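Local coordinates for outer membrane protein (Tpn50) (Borrelia burgdorferi, PDB 3OON) that probably binds peptidoglycan through the OmpA-like C-terminal domain described here, and so would tie the outer membrane to the cell wall, at residues D18-P23 and Q30-K35; N49-E54 and D90-K95. All coordinates share one frame; numbering follows the deposited sequence.

Interaction 1. Residues D18-P23 and Q30-K35; sequences DIEFYP and QKEYKK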
loop_
_atom_site.group_PDB
_atom_site.type_symbol
_atom_site.label_atom_id
_atom_site.label_comp_id
_atom_site.label_asym_id
_atom_site.label_seq_id
_atom_site.Cartn_x
_atom_site.Cartn_y
_atom_site.Cartn_z
ATOM N N ASP A 18 -7.390 7.802 3.503
ATOM C CA ASP A 18 -8.382 8.746 4.004
ATOM C C ASP A 18 -9.738 8.085 4.195
ATOM O O ASP A 18 -10.226 7.344 3.333
ATOM C CB ASP A 18 -8.482 9.996 3.127
ATOM C CG ASP A 18 -9.049 9.700 1.765
ATOM O OD1 ASP A 18 -9.187 8.510 1.436
ATOM O OD2 ASP A 18 -9.362 10.656 1.023
ATOM N N ILE A 19 -10.326 8.372 5.348
ATOM C CA ILE A 19 -11.552 7.733 5.811
ATOM C C ILE A 19 -12.570 8.832 5.935
ATOM O O ILE A 19 -12.297 9.862 6.562
ATOM C CB ILE A 19 -11.361 7.082 7.212
ATOM C CG1 ILE A 19 -10.390 5.894 7.153
ATOM C CG2 ILE A 19 -12.721 6.691 7.846
ATOM C CD1 ILE A 19 -10.920 4.637 6.438
ATOM N N GLU A 20 -13.740 8.622 5.339
ATOM C CA GLU A 20 -14.839 9.557 5.488
ATOM C C GLU A 20 -15.439 9.407 6.873
ATOM O O GLU A 20 -15.871 8.313 7.255
ATOM C CB GLU A 20 -15.901 9.315 4.421
ATOM C CG GLU A 20 -15.454 9.714 3.032
ATOM C CD GLU A 20 -16.600 9.853 2.043
ATOM O OE1 GLU A 20 -17.683 10.351 2.417
ATOM O OE2 GLU A 20 -16.401 9.470 0.875
ATOM N N PHE A 21 -15.415 10.503 7.627
ATOM C CA PHE A 21 -16.121 10.616 8.894
ATOM C C PHE A 21 -17.272 11.585 8.695
ATOM O O PHE A 21 -17.171 12.519 7.900
ATOM C CB PHE A 21 -15.198 11.176 9.984
ATOM C CG PHE A 21 -14.111 10.234 10.408
ATOM C CD1 PHE A 21 -14.352 9.258 11.373
ATOM C CD2 PHE A 21 -12.839 10.340 9.865
ATOM C CE1 PHE A 21 -13.329 8.384 11.778
ATOM C CE2 PHE A 21 -11.816 9.476 10.261
ATOM C CZ PHE A 21 -12.062 8.498 11.215
ATOM N N TYR A 22 -18.367 11.372 9.407
ATOM C CA TYR A 22 -19.441 12.355 9.390
ATOM C C TYR A 22 -18.927 13.669 9.978
ATOM O O TYR A 22 -18.044 13.647 10.838
ATOM C CB TYR A 22 -20.655 11.825 10.140
ATOM C CG TYR A 22 -21.399 10.755 9.366
ATOM C CD1 TYR A 22 -22.154 11.081 8.231
ATOM C CD2 TYR A 22 -21.349 9.422 9.762
ATOM C CE1 TYR A 22 -22.843 10.100 7.514
ATOM C CE2 TYR A 22 -22.034 8.431 9.054
ATOM C CZ TYR A 22 -22.780 8.780 7.933
ATOM O OH TYR A 22 -23.458 7.809 7.222
ATOM N N PRO A 23 -19.465 14.817 9.509
ATOM C CA PRO A 23 -18.904 16.125 9.867
ATOM C C PRO A 23 -18.717 16.279 11.372
ATOM O O PRO A 23 -19.633 15.962 12.137
ATOM C CB PRO A 23 -19.961 17.122 9.372
ATOM C CG PRO A 23 -20.718 16.399 8.312
ATOM C CD PRO A 23 -20.657 14.934 8.648
ATOM N N GLN A 30 -20.456 3.974 6.873
ATOM C CA GLN A 30 -20.635 2.537 6.655
ATOM C C GLN A 30 -19.786 1.981 5.506
ATOM O O GLN A 30 -19.176 0.916 5.625
ATOM C CB GLN A 30 -22.122 2.243 6.395
ATOM C CG GLN A 30 -22.442 0.778 6.131
ATOM C CD GLN A 30 -22.484 -0.058 7.406
ATOM O OE1 GLN A 30 -21.929 0.323 8.440
ATOM N NE2 GLN A 30 -23.151 -1.203 7.335
ATOM N N LYS A 31 -19.753 2.716 4.401
ATOM C CA LYS A 31 -19.075 2.273 3.190
ATOM C C LYS A 31 -17.557 2.158 3.349
ATOM O O LYS A 31 -16.898 1.548 2.504
ATOM C CB LYS A 31 -19.403 3.210 2.023
ATOM C CG LYS A 31 -18.842 4.622 2.184
ATOM C CD LYS A 31 -19.093 5.449 0.944
ATOM C CE LYS A 31 -18.535 6.840 1.106
ATOM N NZ LYS A 31 -19.094 7.771 0.081
ATOM N N GLU A 32 -17.011 2.739 4.420
ATOM C CA GLU A 32 -15.562 2.774 4.619
ATOM C C GLU A 32 -15.011 1.502 5.261
ATOM O O GLU A 32 -13.801 1.274 5.251
ATOM C CB GLU A 32 -15.139 4.006 5.450
ATOM C CG GLU A 32 -15.490 5.383 4.860
ATOM C CD GLU A 32 -14.721 5.698 3.593
ATOM O OE1 GLU A 32 -14.959 5.022 2.574
ATOM O OE2 GLU A 32 -13.878 6.618 3.606
ATOM N N TYR A 33 -15.885 0.672 5.824
ATOM C CA TYR A 33 -15.416 -0.513 6.540
ATOM C C TYR A 33 -14.687 -1.514 5.643
ATOM O O TYR A 33 -13.767 -2.191 6.092
ATOM C CB TYR A 33 -16.549 -1.172 7.338
ATOM C CG TYR A 33 -16.906 -0.379 8.576
ATOM C CD1 TYR A 33 -16.012 -0.275 9.638
ATOM C CD2 TYR A 33 -18.127 0.277 8.678
ATOM C CE1 TYR A 33 -16.326 0.464 10.776
ATOM C CE2 TYR A 33 -18.455 1.018 9.817
ATOM C CZ TYR A 33 -17.549 1.103 10.858
ATOM O OH TYR A 33 -17.862 1.834 11.980
ATOM N N LYS A 34 -15.085 -1.575 4.372
ATOM C CA LYS A 34 -14.428 -2.431 3.390
ATOM C C LYS A 34 -12.959 -2.009 3.184
ATOM O O LYS A 34 -12.074 -2.854 3.024
ATOM C CB LYS A 34 -15.206 -2.389 2.070
ATOM C CG LYS A 34 -14.768 -3.408 1.020
ATOM C CD LYS A 34 -15.611 -4.689 1.074
ATOM C CE LYS A 34 -15.978 -5.195 -0.329
ATOM N NZ LYS A 34 -14.811 -5.644 -1.144
ATOM N N LYS A 35 -12.706 -0.704 3.201
ATOM C CA LYS A 35 -11.333 -0.186 3.142
ATOM C C LYS A 35 -10.518 -0.585 4.379
ATOM O O LYS A 35 -9.349 -0.993 4.271
ATOM C CB LYS A 35 -11.344 1.330 2.992
ATOM C CG LYS A 35 -9.961 1.951 2.859
ATOM C CD LYS A 35 -10.008 3.496 2.923
ATOM C CE LYS A 35 -10.550 4.107 1.661
ATOM N NZ LYS A 35 -10.103 5.522 1.529
HETATM O O HOH W 1 -7.403 6.171 0.891
#
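K35 reaches from near the start of helix 33-45 to the end of strand 12-20, joining the two within the OmpA-like domain, and its side chain, traced outward from CB, illustrates how a lysine can serve the end of a strand with both its carbon and its charge. CB leads to CG, which stands anti to the backbone N (chi1 -177°), beside the carbonyl carbon. CD then lies 3.8 Å from CD1 of I19, the two side chains sliding past each other in opposite directions. CE passes 3.7 Å from D18 O, and NZ ends the run with a 2.6 Å hydrogen bond to that same D18 O. In the conformer given here, NZ also forms a salt bridge with D18 OD1 at 3.1 Å, and D18 OD2 bonds N1. NZ donates as well to N1 O and to a water that accepts from D18 N. Next to it, E32 folds back at chi2 (-67°), and its OE2 takes the N-H of E20 on the anti side of the carboxylate, 2.7 Å from E20 N. Farther out, K31 NZ meets E20 OE2 in a salt bridge at 3.3 Å, whose hydrogen bond is weak. I77 of helix 63-83 touches I19, while N114 of strand 114-122 touches E20 and E32.

Interaction 2. Residues N49-E54 and D90-K95; sequences NNILIE and DQILFK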
loop_
_atom_site.group_PDB
_atom_site.type_symbol
_atom_site.label_atom_id
_atom_site.label_comp_id
_atom_site.label_asym_id
_atom_site.label_seq_id
_atom_site.Cartn_x
_atom_site.Cartn_y
_atom_site.Cartn_z
ATOM N N ASN A 49 3.871 -7.502 15.082
ATOM C CA ASN A 49 4.073 -6.053 15.161
ATOM C C ASN A 49 3.030 -5.288 15.964
ATOM O O ASN A 49 1.834 -5.579 15.897
ATOM C CB ASN A 49 4.174 -5.440 13.765
ATOM C CG ASN A 49 5.167 -6.163 12.883
ATOM O OD1 ASN A 49 4.959 -7.322 12.520
ATOM N ND2 ASN A 49 6.256 -5.493 12.544
ATOM N N ASN A 50 3.505 -4.293 16.712
ATOM C CA ASN A 50 2.637 -3.293 17.304
ATOM C C ASN A 50 2.312 -2.273 16.231
ATOM O O ASN A 50 3.038 -2.171 15.241
ATOM C CB ASN A 50 3.324 -2.638 18.502
ATOM C CG ASN A 50 3.652 -3.648 19.589
ATOM O OD1 ASN A 50 2.774 -4.385 20.033
ATOM N ND2 ASN A 50 4.915 -3.703 20.004
ATOM N N ILE A 51 1.219 -1.539 16.410
ATOM C CA ILE A 51 0.858 -0.496 15.442
ATOM C C ILE A 51 0.615 0.856 16.107
ATOM O O ILE A 51 0.269 0.933 17.281
ATOM C CB ILE A 51 -0.372 -0.864 14.551
ATOM C CG1 ILE A 51 -1.655 -1.002 15.374
ATOM C CG2 ILE A 51 -0.107 -2.133 13.712
ATOM C CD1 ILE A 51 -2.911 -1.134 14.488
ATOM N N LEU A 52 0.801 1.917 15.337
ATOM C CA LEU A 52 0.495 3.271 15.789
ATOM C C LEU A 52 -0.564 3.836 14.861
ATOM O O LEU A 52 -0.380 3.815 13.634
ATOM C CB LEU A 52 1.763 4.131 15.721
ATOM C CG LEU A 52 1.592 5.654 15.753
ATOM C CD1 LEU A 52 1.111 6.104 17.121
ATOM C CD2 LEU A 52 2.925 6.312 15.433
ATOM N N ILE A 53 -1.668 4.321 15.433
ATOM C CA ILE A 53 -2.755 4.886 14.645
ATOM C C ILE A 53 -2.849 6.364 14.970
ATOM O O ILE A 53 -3.018 6.736 16.143
ATOM C CB ILE A 53 -4.119 4.227 14.931
ATOM C CG1 ILE A 53 -4.013 2.700 14.846
ATOM C CG2 ILE A 53 -5.186 4.792 13.965
ATOM C CD1 ILE A 53 -5.344 1.979 15.021
ATOM N N GLU A 54 -2.739 7.199 13.939
ATOM C CA GLU A 54 -2.681 8.652 14.110
ATOM C C GLU A 54 -3.862 9.327 13.429
ATOM O O GLU A 54 -4.117 9.091 12.234
ATOM C CB GLU A 54 -1.367 9.201 13.547
ATOM C CG GLU A 54 -0.130 8.619 14.221
ATOM C CD GLU A 54 1.152 9.142 13.631
ATOM O OE1 GLU A 54 1.675 8.514 12.681
ATOM O OE2 GLU A 54 1.637 10.184 14.115
ATOM N N ASP A 90 -3.504 -4.351 23.434
ATOM C CA ASP A 90 -2.107 -4.357 23.865
ATOM C C ASP A 90 -1.132 -3.863 22.824
ATOM O O ASP A 90 -0.036 -3.422 23.167
ATOM C CB ASP A 90 -1.672 -5.784 24.173
ATOM C CG ASP A 90 -2.255 -6.304 25.440
ATOM O OD1 ASP A 90 -2.918 -5.524 26.156
ATOM O OD2 ASP A 90 -2.037 -7.497 25.720
ATOM N N GLN A 91 -1.517 -3.999 21.558
ATOM C CA GLN A 91 -0.613 -3.805 20.429
ATOM C C GLN A 91 -0.828 -2.480 19.735
ATOM O O GLN A 91 -0.141 -2.215 18.756
ATOM C CB GLN A 91 -0.804 -4.907 19.386
ATOM C CG GLN A 91 -0.542 -6.317 19.897
ATOM C CD GLN A 91 -0.905 -7.352 18.856
ATOM O OE1 GLN A 91 -2.080 -7.645 18.640
ATOM N NE2 GLN A 91 0.105 -7.905 18.195
ATOM N N ILE A 92 -1.777 -1.667 20.211
ATOM C CA ILE A 92 -2.135 -0.421 19.495
ATOM C C ILE A 92 -1.866 0.878 20.267
ATOM O O ILE A 92 -2.398 1.090 21.360
ATOM C CB ILE A 92 -3.615 -0.416 19.023
ATOM C CG1 ILE A 92 -3.958 -1.717 18.297
ATOM C CG2 ILE A 92 -3.884 0.814 18.112
ATOM C CD1 ILE A 92 -5.431 -1.838 17.916
ATOM N N LEU A 93 -1.038 1.742 19.686
ATOM C CA LEU A 93 -0.855 3.095 20.189
ATOM C C LEU A 93 -1.784 4.006 19.392
ATOM O O LEU A 93 -1.932 3.836 18.177
ATOM C CB LEU A 93 0.597 3.555 20.023
ATOM C CG LEU A 93 1.705 2.942 20.879
ATOM C CD1 LEU A 93 3.083 3.194 20.290
ATOM C CD2 LEU A 93 1.640 3.473 22.293
ATOM N N PHE A 94 -2.427 4.936 20.092
ATOM C CA PHE A 94 -3.368 5.892 19.497
ATOM C C PHE A 94 -2.841 7.297 19.717
ATOM O O PHE A 94 -2.551 7.676 20.855
ATOM C CB PHE A 94 -4.740 5.790 20.168
ATOM C CG PHE A 94 -5.405 4.462 20.018
ATOM C CD1 PHE A 94 -6.125 4.156 18.866
ATOM C CD2 PHE A 94 -5.340 3.518 21.041
ATOM C CE1 PHE A 94 -6.772 2.920 18.726
ATOM C CE2 PHE A 94 -5.976 2.278 20.916
ATOM C CZ PHE A 94 -6.698 1.980 19.756
ATOM N N LYS A 95 -2.729 8.071 18.641
ATOM C CA LYS A 95 -2.236 9.433 18.711
ATOM C C LYS A 95 -3.167 10.379 17.956
ATOM O O LYS A 95 -3.500 10.134 16.800
ATOM C CB LYS A 95 -0.824 9.512 18.109
ATOM C CG LYS A 95 -0.294 10.908 17.833
ATOM C CD LYS A 95 0.235 11.564 19.083
ATOM C CE LYS A 95 1.200 12.688 18.754
ATOM N NZ LYS A 95 1.471 13.529 19.956
HETATM O O HOH W 2 3.047 -7.066 19.270
HETATM O O HOH W 3 2.657 -4.919 22.568
#
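The two parallel strands of a beta-alpha-beta unit meet here, I51-E54 pairing with I92-K95 in register from I51 opposite I92 to E54 opposite K95. Four backbone hydrogen bonds join them: I51 N to Q91 O, L93 N to I51 O at 2.9 Å, I53 N to L93 O and K95 N to I53 O. The carbonyls of I51, L93 and I53 each receive a CA-H contact as well, from I92, L52 and F94. Helix 63-83 provides the crossover of this OmpA-like fold and covers the face bearing I51, I53, I92 and F94. On that face CG1 of I51, set between the backbone N and the carbonyl carbon (chi1 65°), lies 3.8 Å from I92 CG1, the two side chains side by side. I53 CD1 presses on I92 CG2 at 3.6 Å and reaches F94 CE1 at 4.1 Å, while I92 CG2 also sits over one face of the F94 ring, toward its rim. The other face carries L52, whose CD1 touches L93 CB at 3.9 Å and K95 CB at 4.0 Å. Where the strands begin, N50 OD1 accepts from two waters, one bonded by Q91 NE2, whose OE1 takes the backbone N-H of D88, and the other donating to D90 O.

Read from the N terminus, the chain shows how short and long closures can share one sheet. Strand 12-20 ends in interaction 1, where a loop of only a few residues brings the chain back at the start of helix 33-45. That helix leads on to strand 51-55, the first partner of interaction 2, which closes 36 residues later, after helix 63-83 has crossed over to strand 92-96. The two closures follow in series, neither nested nor crossing. Their centres are about 19 Å apart, on opposite sides of the chain's centre. Interaction 1 ties a helix start to a strand end, interaction 2 the strand that is outermost within this chain to its neighbour, and strand 114-122 lies between strands 12-20 and 51-55.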